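Local coordinates for protein CD180 antigen (Mus musculus, PDB 3T6Q) that may cooperate with MD-1 and TLR4 in the innate response of B cells to bacterial lipopolysaccharide, leading to NF-kappa-B activation, at residues F277-S291 with G299-F313. Numbering follows the deposited sequence. Where two conformers were deposited one is given.
Sequences FSGLQELDLTATHLS and GLSTLKKLVLSANKF
Phe277 sets CB against Leu300 CD2, 3.7 Å away, where two successive coils of the leucine-rich-repeat solenoid of this Toll-like receptor relative begin to stack. Gln281 O then takes both Lys304 N and Lys305 N, while its side chain, bent at chi2 (-57°), runs beside Lys304 and offers an in-plane lone pair of OE1 to NZ at 2.9 Å; Thr302 O grips the same ammonium. Strands 282-284 and 305-307 pair in parallel, Leu283 N giving to Lys305 O and Leu283 O taking Val307 N. On their concave face Glu282 and Lys305 lie alongside, bridged by a water, with OE2 to NZ at 4.0 Å. Leu283 turns to the opposite, core face, lies beside Leu306 (CD2 against CD1) and crosses Leu300 at about a right angle. Asp284 lays its carboxylate against Val307, CG to CB 3.7 Å; OD1 takes Thr286 N in an Asx turn and Thr286 OG1 as well, two bonds that would hold the carboxylate's rotation. Beyond the strands Asn311 acts as the repeat's buried asparagine, tying its amide to the preceding coil. Thr288 OG1 and Asn311 ND2 reach Leu285 O from opposite faces of its plane, the N-H...O bond from ND2 nearly straight (177°). Asn311 OD1 accepts Thr288 N at 2.8 Å and, from above its carbonyl plane, Leu290 N at 3.2 Å. Finally, Leu290 O receives Lys312 N at 2.7 Å and sits over the centre of the Phe313 ring.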
ATOM      1  N   PHE A 277       4.767  -6.110  38.401  1.00 21.82           N
ATOM      2  CA  PHE A 277       5.974  -6.433  37.628  1.00 19.78           C
ATOM      3  C   PHE A 277       6.839  -7.416  38.389  1.00 19.88           C
ATOM      4  O   PHE A 277       7.991  -7.658  38.007  1.00 18.51           O
ATOM      5  CB  PHE A 277       6.811  -5.150  37.319  1.00 18.48           C
ATOM      6  CG  PHE A 277       6.203  -4.250  36.258  1.00 18.15           C
ATOM      7  CD1 PHE A 277       4.983  -3.615  36.451  1.00 16.03           C
ATOM      8  CD2 PHE A 277       6.889  -4.028  35.043  1.00 17.68           C
ATOM      9  CE1 PHE A 277       4.466  -2.754  35.470  1.00 17.66           C
ATOM     10  CE2 PHE A 277       6.366  -3.212  34.047  1.00 17.40           C
ATOM     11  CZ  PHE A 277       5.153  -2.557  34.254  1.00 15.65           C
ATOM     12  N   SER A 278       6.307  -8.047  39.439  1.00 20.31           N
ATOM     13  CA  SER A 278       7.181  -8.839  40.289  1.00 20.59           C
ATOM     14  C   SER A 278       7.816 -10.054  39.621  1.00 24.32           C
ATOM     15  O   SER A 278       8.873 -10.495  40.058  1.00 24.63           O
ATOM     16  CB  SER A 278       6.561  -9.185  41.672  1.00 26.01           C
ATOM     17  OG  SER A 278       5.385  -9.914  41.472  1.00 36.05           O
ATOM     18  N   GLY A 279       7.238 -10.594  38.552  1.00 22.73           N
ATOM     19  CA  GLY A 279       7.979 -11.655  37.798  1.00 25.41           C
ATOM     20  C   GLY A 279       9.117 -11.187  36.860  1.00 24.65           C
ATOM     21  O   GLY A 279       9.929 -11.996  36.389  1.00 21.92           O
ATOM     22  N   LEU A 280       9.192  -9.889  36.577  1.00 19.89           N
ATOM     23  CA  LEU A 280      10.166  -9.405  35.564  1.00 19.90           C
ATOM     24  C   LEU A 280      11.622  -9.541  35.975  1.00 16.59           C
ATOM     25  O   LEU A 280      11.998  -9.289  37.125  1.00 19.04           O
ATOM     26  CB  LEU A 280       9.923  -7.943  35.154  1.00 19.12           C
ATOM     27  CG  LEU A 280       8.894  -7.602  34.057  1.00 21.09           C
ATOM     28  CD1 LEU A 280       9.290  -8.120  32.691  1.00 16.63           C
ATOM     29  CD2 LEU A 280       7.488  -8.083  34.419  1.00 23.48           C
ATOM     30  N   GLN A 281      12.440  -9.939  35.007  1.00 15.33           N
ATOM     31  CA  GLN A 281      13.873  -9.937  35.199  1.00 16.60           C
ATOM     32  C   GLN A 281      14.523  -8.656  34.678  1.00 16.15           C
ATOM     33  O   GLN A 281      15.549  -8.228  35.214  1.00 17.57           O
ATOM     34  CB  GLN A 281      14.494 -11.169  34.537  1.00 17.50           C
ATOM     35  CG  GLN A 281      13.937 -12.510  35.090  1.00 21.60           C
ATOM     36  CD  GLN A 281      14.113 -12.672  36.582  1.00 28.24           C
ATOM     37  OE1 GLN A 281      15.236 -12.717  37.097  1.00 27.58           O
ATOM     38  NE2 GLN A 281      12.998 -12.782  37.291  1.00 31.43           N
ATOM     39  N   GLU A 282      13.960  -8.077  33.610  1.00 16.87           N
ATOM     40  CA  GLU A 282      14.581  -6.918  32.975  1.00 17.45           C
ATOM     41  C   GLU A 282      13.503  -5.910  32.661  1.00 17.38           C
ATOM     42  O   GLU A 282      12.421  -6.292  32.156  1.00 16.11           O
ATOM     43  CB  GLU A 282      15.235  -7.279  31.649  1.00 21.76           C
ATOM     44  CG  GLU A 282      16.164  -8.462  31.711  1.00 25.10           C
ATOM     45  CD  GLU A 282      17.047  -8.543  30.464  1.00 40.95           C
ATOM     46  OE1 GLU A 282      17.042  -7.573  29.614  1.00 39.43           O
ATOM     47  OE2 GLU A 282      17.728  -9.587  30.348  1.00 47.83           O
ATOM     48  N   LEU A 283      13.784  -4.645  32.975  1.00 14.57           N
ATOM     49  CA  LEU A 283      12.812  -3.573  32.721  1.00 15.85           C
ATOM     50  C   LEU A 283      13.544  -2.400  32.048  1.00 15.48           C
ATOM     51  O   LEU A 283      14.593  -1.916  32.531  1.00 16.99           O
ATOM     52  CB  LEU A 283      12.123  -3.109  34.026  1.00 15.04           C
ATOM     53  CG  LEU A 283      11.361  -1.777  34.019  1.00 15.21           C
ATOM     54  CD1 LEU A 283      10.146  -1.939  33.102  1.00 17.25           C
ATOM     55  CD2 LEU A 283      10.952  -1.523  35.457  1.00 16.18           C
ATOM     56  N   ASP A 284      12.997  -1.957  30.932  1.00 16.37           N
ATOM     57  CA  ASP A 284      13.632  -0.853  30.170  1.00 16.95           C
ATOM     58  C   ASP A 284      12.723   0.374  30.153  1.00 15.53           C
ATOM     59  O   ASP A 284      11.656   0.361  29.518  1.00 16.30           O
ATOM     60  CB  ASP A 284      13.934  -1.297  28.728  1.00 18.98           C
ATOM     61  CG  ASP A 284      14.874  -0.326  28.004  1.00 20.87           C
ATOM     62  OD1 ASP A 284      14.674   0.924  28.120  1.00 17.59           O
ATOM     63  OD2 ASP A 284      15.841  -0.823  27.367  1.00 18.45           O
ATOM     64  N   LEU A 285      13.169   1.451  30.796  1.00 15.32           N
ATOM     65  CA  LEU A 285      12.389   2.712  30.855  1.00 15.93           C
ATOM     66  C   LEU A 285      13.120   3.869  30.155  1.00 15.21           C
ATOM     67  O   LEU A 285      13.084   5.012  30.621  1.00 16.99           O
ATOM     68  CB  LEU A 285      12.080   3.038  32.304  1.00 15.10           C
ATOM     69  CG  LEU A 285      11.184   1.995  33.034  1.00 17.25           C
ATOM     70  CD1 LEU A 285      11.171   2.276  34.537  1.00 15.19           C
ATOM     71  CD2 LEU A 285       9.751   2.029  32.493  1.00 17.21           C
ATOM     72  N   THR A 286      13.800   3.546  29.046  1.00 17.12           N
ATOM     73  CA  THR A 286      14.559   4.517  28.260  1.00 14.84           C
ATOM     74  C   THR A 286      13.683   5.707  27.843  1.00 15.30           C
ATOM     75  O   THR A 286      12.570   5.515  27.296  1.00 15.03           O
ATOM     76  CB  THR A 286      15.148   3.868  26.999  1.00 15.94           C
ATOM     77  OG1 THR A 286      16.120   2.904  27.382  1.00 14.99           O
ATOM     78  CG2 THR A 286      15.864   4.975  26.109  1.00 15.97           C
ATOM     79  N   ALA A 287      14.149   6.908  28.148  1.00 15.66           N
ATOM     80  CA  ALA A 287      13.507   8.154  27.649  1.00 14.47           C
ATOM     81  C   ALA A 287      12.024   8.271  28.038  1.00 15.25           C
ATOM     82  O   ALA A 287      11.198   8.616  27.189  1.00 17.18           O
ATOM     83  CB  ALA A 287      13.684   8.266  26.135  1.00 15.15           C
ATOM     84  N   THR A 288      11.705   8.029  29.302  1.00 14.42           N
ATOM     85  CA  THR A 288      10.316   8.044  29.758  1.00 14.94           C
ATOM     86  C   THR A 288       9.985   9.294  30.568  1.00 15.07           C
ATOM     87  O   THR A 288       8.968   9.326  31.304  1.00 16.40           O
ATOM     88  CB  THR A 288       9.965   6.781  30.606  1.00 15.45           C
ATOM     89  OG1 THR A 288      10.962   6.574  31.638  1.00 14.97           O
ATOM     90  CG2 THR A 288       9.817   5.530  29.658  1.00 15.16           C
ATOM     91  N   HIS A 289      10.806  10.337  30.411  1.00 16.25           N
ATOM     92  CA  HIS A 289      10.639  11.648  31.132  1.00 18.92           C
ATOM     93  C   HIS A 289      10.721  11.548  32.640  1.00 17.37           C
ATOM     94  O   HIS A 289      10.131  12.351  33.356  1.00 18.71           O
ATOM     95  CB  HIS A 289       9.343  12.319  30.713  1.00 20.13           C
ATOM     96  CG  HIS A 289       9.209  12.452  29.224  1.00 26.65           C
ATOM     97  ND1 HIS A 289       9.615  13.557  28.555  1.00 30.75           N
ATOM     98  CD2 HIS A 289       8.781  11.532  28.250  1.00 27.38           C
ATOM     99  CE1 HIS A 289       9.413  13.376  27.230  1.00 28.70           C
ATOM    100  NE2 HIS A 289       8.892  12.142  27.049  1.00 28.20           N
ATOM    101  N   LEU A 290      11.425  10.544  33.150  1.00 16.75           N
ATOM    102  CA  LEU A 290      11.638  10.419  34.607  1.00 16.39           C
ATOM    103  C   LEU A 290      12.608  11.459  35.160  1.00 18.40           C
ATOM    104  O   LEU A 290      13.721  11.626  34.619  1.00 16.90           O
ATOM    105  CB  LEU A 290      12.174   9.010  34.960  1.00 15.68           C
ATOM    106  CG  LEU A 290      11.289   7.783  34.690  1.00 18.23           C
ATOM    107  CD1 LEU A 290      12.053   6.434  34.859  1.00 18.07           C
ATOM    108  CD2 LEU A 290      10.087   7.849  35.614  1.00 18.07           C
ATOM    109  N   SER A 291      12.206  12.139  36.234  0.50 17.27           N
ATOM    110  CA  SER A 291      13.099  13.089  36.927  0.50 19.43           C
ATOM    111  C   SER A 291      13.509  12.523  38.288  0.50 21.27           C
ATOM    112  O   SER A 291      14.456  13.003  38.919  0.50 18.73           O
ATOM    113  CB  SER A 291      12.406  14.440  37.114  0.50 19.43           C
ATOM    114  OG  SER A 291      11.197  14.250  37.822  0.50 16.00           O
ATOM    115  N   GLY A 299       7.344  -3.992  43.752  1.00 19.36           N
ATOM    116  CA  GLY A 299       7.157  -4.940  42.644  1.00 19.95           C
ATOM    117  C   GLY A 299       8.413  -5.190  41.803  1.00 21.30           C
ATOM    118  O   GLY A 299       8.369  -5.897  40.791  1.00 20.47           O
ATOM    119  N   LEU A 300       9.545  -4.636  42.232  1.00 18.42           N
ATOM    120  CA  LEU A 300      10.779  -4.767  41.475  1.00 19.00           C
ATOM    121  C   LEU A 300      11.883  -5.259  42.391  1.00 21.06           C
ATOM    122  O   LEU A 300      13.053  -5.142  42.077  1.00 19.38           O
ATOM    123  CB  LEU A 300      11.166  -3.387  40.859  1.00 18.39           C
ATOM    124  CG  LEU A 300      10.123  -2.801  39.899  1.00 18.99           C
ATOM    125  CD1 LEU A 300      10.612  -1.416  39.467  1.00 18.70           C
ATOM    126  CD2 LEU A 300       9.901  -3.655  38.634  1.00 18.84           C
ATOM    127  N   SER A 301      11.525  -5.821  43.551  1.00 21.54           N
ATOM    128  CA  SER A 301      12.566  -6.218  44.498  1.00 19.71           C
ATOM    129  C   SER A 301      13.461  -7.397  43.995  1.00 18.92           C
ATOM    130  O   SER A 301      14.574  -7.609  44.524  1.00 21.39           O
ATOM    131  CB  SER A 301      11.897  -6.557  45.850  1.00 22.12           C
ATOM    132  OG  SER A 301      11.357  -7.858  45.747  1.00 27.69           O
ATOM    133  N   THR A 302      12.976  -8.174  43.020  1.00 20.03           N
ATOM    134  CA  THR A 302      13.774  -9.262  42.381  1.00 20.23           C
ATOM    135  C   THR A 302      14.168  -9.005  40.913  1.00 18.99           C
ATOM    136  O   THR A 302      14.734  -9.884  40.252  1.00 18.68           O
ATOM    137  CB  THR A 302      13.139 -10.678  42.548  1.00 24.76           C
ATOM    138  OG1 THR A 302      11.976 -10.785  41.722  1.00 26.39           O
ATOM    139  CG2 THR A 302      12.725 -10.956  44.035  1.00 25.63           C
ATOM    140  N   LEU A 303      13.942  -7.772  40.426  1.00 16.48           N
ATOM    141  CA  LEU A 303      14.418  -7.368  39.111  1.00 15.24           C
ATOM    142  C   LEU A 303      15.948  -7.489  39.038  1.00 18.68           C
ATOM    143  O   LEU A 303      16.631  -7.100  39.994  1.00 17.93           O
ATOM    144  CB  LEU A 303      14.026  -5.877  38.852  1.00 15.22           C
ATOM    145  CG  LEU A 303      14.248  -5.363  37.433  1.00 13.61           C
ATOM    146  CD1 LEU A 303      13.197  -5.959  36.507  1.00 14.29           C
ATOM    147  CD2 LEU A 303      14.217  -3.829  37.493  1.00 14.42           C
ATOM    148  N   LYS A 304      16.471  -8.004  37.914  1.00 15.65           N
ATOM    149  CA  LYS A 304      17.916  -8.139  37.732  1.00 17.39           C
ATOM    150  C   LYS A 304      18.550  -7.003  36.888  1.00 18.40           C
ATOM    151  O   LYS A 304      19.692  -6.581  37.143  1.00 16.32           O
ATOM    152  CB  LYS A 304      18.237  -9.506  37.112  1.00 17.89           C
ATOM    153  CG  LYS A 304      17.598 -10.692  37.871  1.00 18.00           C
ATOM    154  CD  LYS A 304      18.017 -10.754  39.346  1.00 21.75           C
ATOM    155  CE  LYS A 304      17.638 -12.139  39.946  1.00 22.40           C
ATOM    156  NZ  LYS A 304      16.157 -12.289  39.817  1.00 24.47           N
ATOM    157  N   LYS A 305      17.827  -6.531  35.883  1.00 14.65           N
ATOM    158  CA  LYS A 305      18.403  -5.533  34.943  1.00 16.92           C
ATOM    159  C   LYS A 305      17.439  -4.376  34.801  1.00 15.54           C
ATOM    160  O   LYS A 305      16.242  -4.594  34.590  1.00 15.91           O
ATOM    161  CB  LYS A 305      18.709  -6.136  33.557  1.00 18.14           C
ATOM    162  CG  LYS A 305      19.579  -7.400  33.649  1.00 22.91           C
ATOM    163  CD  LYS A 305      20.098  -7.865  32.276  1.00 27.22           C
ATOM    164  CE  LYS A 305      20.795  -9.208  32.357  1.00 27.85           C
ATOM    165  NZ  LYS A 305      21.661  -9.390  31.155  1.00 33.04           N
ATOM    166  N   LEU A 306      17.968  -3.159  34.895  1.00 13.78           N
ATOM    167  CA  LEU A 306      17.158  -1.965  34.812  1.00 15.64           C
ATOM    168  C   LEU A 306      17.834  -0.935  33.886  1.00 14.66           C
ATOM    169  O   LEU A 306      19.033  -0.660  34.011  1.00 14.87           O
ATOM    170  CB  LEU A 306      16.946  -1.348  36.217  1.00 14.56           C
ATOM    171  CG  LEU A 306      16.109  -0.064  36.332  1.00 15.20           C
ATOM    172  CD1 LEU A 306      14.657  -0.252  35.839  1.00 16.88           C
ATOM    173  CD2 LEU A 306      16.142   0.484  37.772  1.00 14.83           C
ATOM    174  N   VAL A 307      17.056  -0.376  32.962  1.00 13.95           N
ATOM    175  CA  VAL A 307      17.597   0.631  32.092  1.00 14.46           C
ATOM    176  C   VAL A 307      16.837   1.932  32.356  1.00 13.61           C
ATOM    177  O   VAL A 307      15.609   1.982  32.165  1.00 15.08           O
ATOM    178  CB  VAL A 307      17.439   0.251  30.616  1.00 14.81           C
ATOM    179  CG1 VAL A 307      17.994   1.393  29.712  1.00 14.67           C
ATOM    180  CG2 VAL A 307      18.169  -1.071  30.297  1.00 15.42           C
ATOM    181  N   LEU A 308      17.547   2.968  32.784  1.00 13.74           N
ATOM    182  CA  LEU A 308      16.911   4.309  33.064  1.00 13.70           C
ATOM    183  C   LEU A 308      17.588   5.395  32.224  1.00 14.29           C
ATOM    184  O   LEU A 308      17.605   6.576  32.578  1.00 14.36           O
ATOM    185  CB  LEU A 308      17.099   4.660  34.538  1.00 14.60           C
ATOM    186  CG  LEU A 308      16.447   3.701  35.575  1.00 17.47           C
ATOM    187  CD1 LEU A 308      16.795   4.094  37.010  1.00 20.06           C
ATOM    188  CD2 LEU A 308      14.959   3.650  35.375  1.00 17.62           C
ATOM    189  N   SER A 309      18.187   4.960  31.131  1.00 15.39           N
ATOM    190  CA  SER A 309      18.882   5.880  30.206  1.00 14.10           C
ATOM    191  C   SER A 309      17.950   6.931  29.625  1.00 14.73           C
ATOM    192  O   SER A 309      16.730   6.696  29.479  1.00 14.97           O
ATOM    193  CB  SER A 309      19.474   5.041  29.083  1.00 15.01           C
ATOM    194  OG  SER A 309      20.418   4.132  29.640  1.00 17.52           O
ATOM    195  N   ALA A 310      18.545   8.077  29.277  1.00 14.90           N
ATOM    196  CA  ALA A 310      17.902   9.123  28.495  1.00 13.95           C
ATOM    197  C   ALA A 310      16.736   9.778  29.240  1.00 13.57           C
ATOM    198  O   ALA A 310      15.811  10.290  28.625  1.00 17.05           O
ATOM    199  CB  ALA A 310      17.501   8.620  27.092  1.00 13.85           C
ATOM    200  N   ASN A 311      16.799   9.741  30.565  1.00 14.51           N
ATOM    201  CA  ASN A 311      15.819  10.389  31.424  1.00 15.65           C
ATOM    202  C   ASN A 311      16.389  11.716  31.925  1.00 15.24           C
ATOM    203  O   ASN A 311      17.379  12.193  31.344  1.00 17.21           O
ATOM    204  CB  ASN A 311      15.446   9.406  32.521  1.00 14.22           C
ATOM    205  CG  ASN A 311      14.431   8.407  31.992  1.00 16.97           C
ATOM    206  OD1 ASN A 311      13.457   8.817  31.387  1.00 16.71           O
ATOM    207  ND2 ASN A 311      14.746   7.120  32.058  1.00 16.05           N
ATOM    208  N   LYS A 312      15.838  12.284  33.003  1.00 18.05           N
ATOM    209  CA  LYS A 312      16.259  13.617  33.412  1.00 17.97           C
ATOM    210  C   LYS A 312      16.456  13.751  34.909  1.00 19.98           C
ATOM    211  O   LYS A 312      16.006  14.695  35.514  1.00 18.22           O
ATOM    212  CB  LYS A 312      15.378  14.748  32.825  1.00 23.90           C
ATOM    213  CG  LYS A 312      13.905  14.453  32.832  1.00 29.80           C
ATOM    214  CD  LYS A 312      13.055  15.532  32.138  1.00 37.28           C
ATOM    215  CE  LYS A 312      11.617  15.459  32.695  1.00 41.33           C
ATOM    216  NZ  LYS A 312      10.660  16.374  32.005  1.00 42.14           N
ATOM    217  N   PHE A 313      17.175  12.807  35.492  1.00 15.38           N
ATOM    218  CA  PHE A 313      17.540  12.895  36.916  1.00 19.96           C
ATOM    219  C   PHE A 313      18.543  14.001  37.122  1.00 20.13           C
ATOM    220  O   PHE A 313      19.370  14.265  36.219  1.00 22.54           O
ATOM    221  CB  PHE A 313      18.181  11.571  37.383  1.00 16.33           C
ATOM    222  CG  PHE A 313      17.269  10.369  37.169  1.00 17.36           C
ATOM    223  CD1 PHE A 313      16.141  10.180  37.970  1.00 18.41           C
ATOM    224  CD2 PHE A 313      17.505   9.474  36.119  1.00 20.34           C
ATOM    225  CE1 PHE A 313      15.269   9.109  37.726  1.00 21.85           C
ATOM    226  CE2 PHE A 313      16.660   8.400  35.878  1.00 21.21           C
ATOM    227  CZ  PHE A 313      15.539   8.211  36.679  1.00 19.34           C
TER
HETATM  228  O   HOH W   1      10.386  -8.123  41.565  1.00 20.40           O
HETATM  229  O   HOH W   2      19.824  -8.451  28.638  1.00 48.30           O
HETATM  230  O   HOH W   3      13.155  11.371  28.916  1.00 16.94           O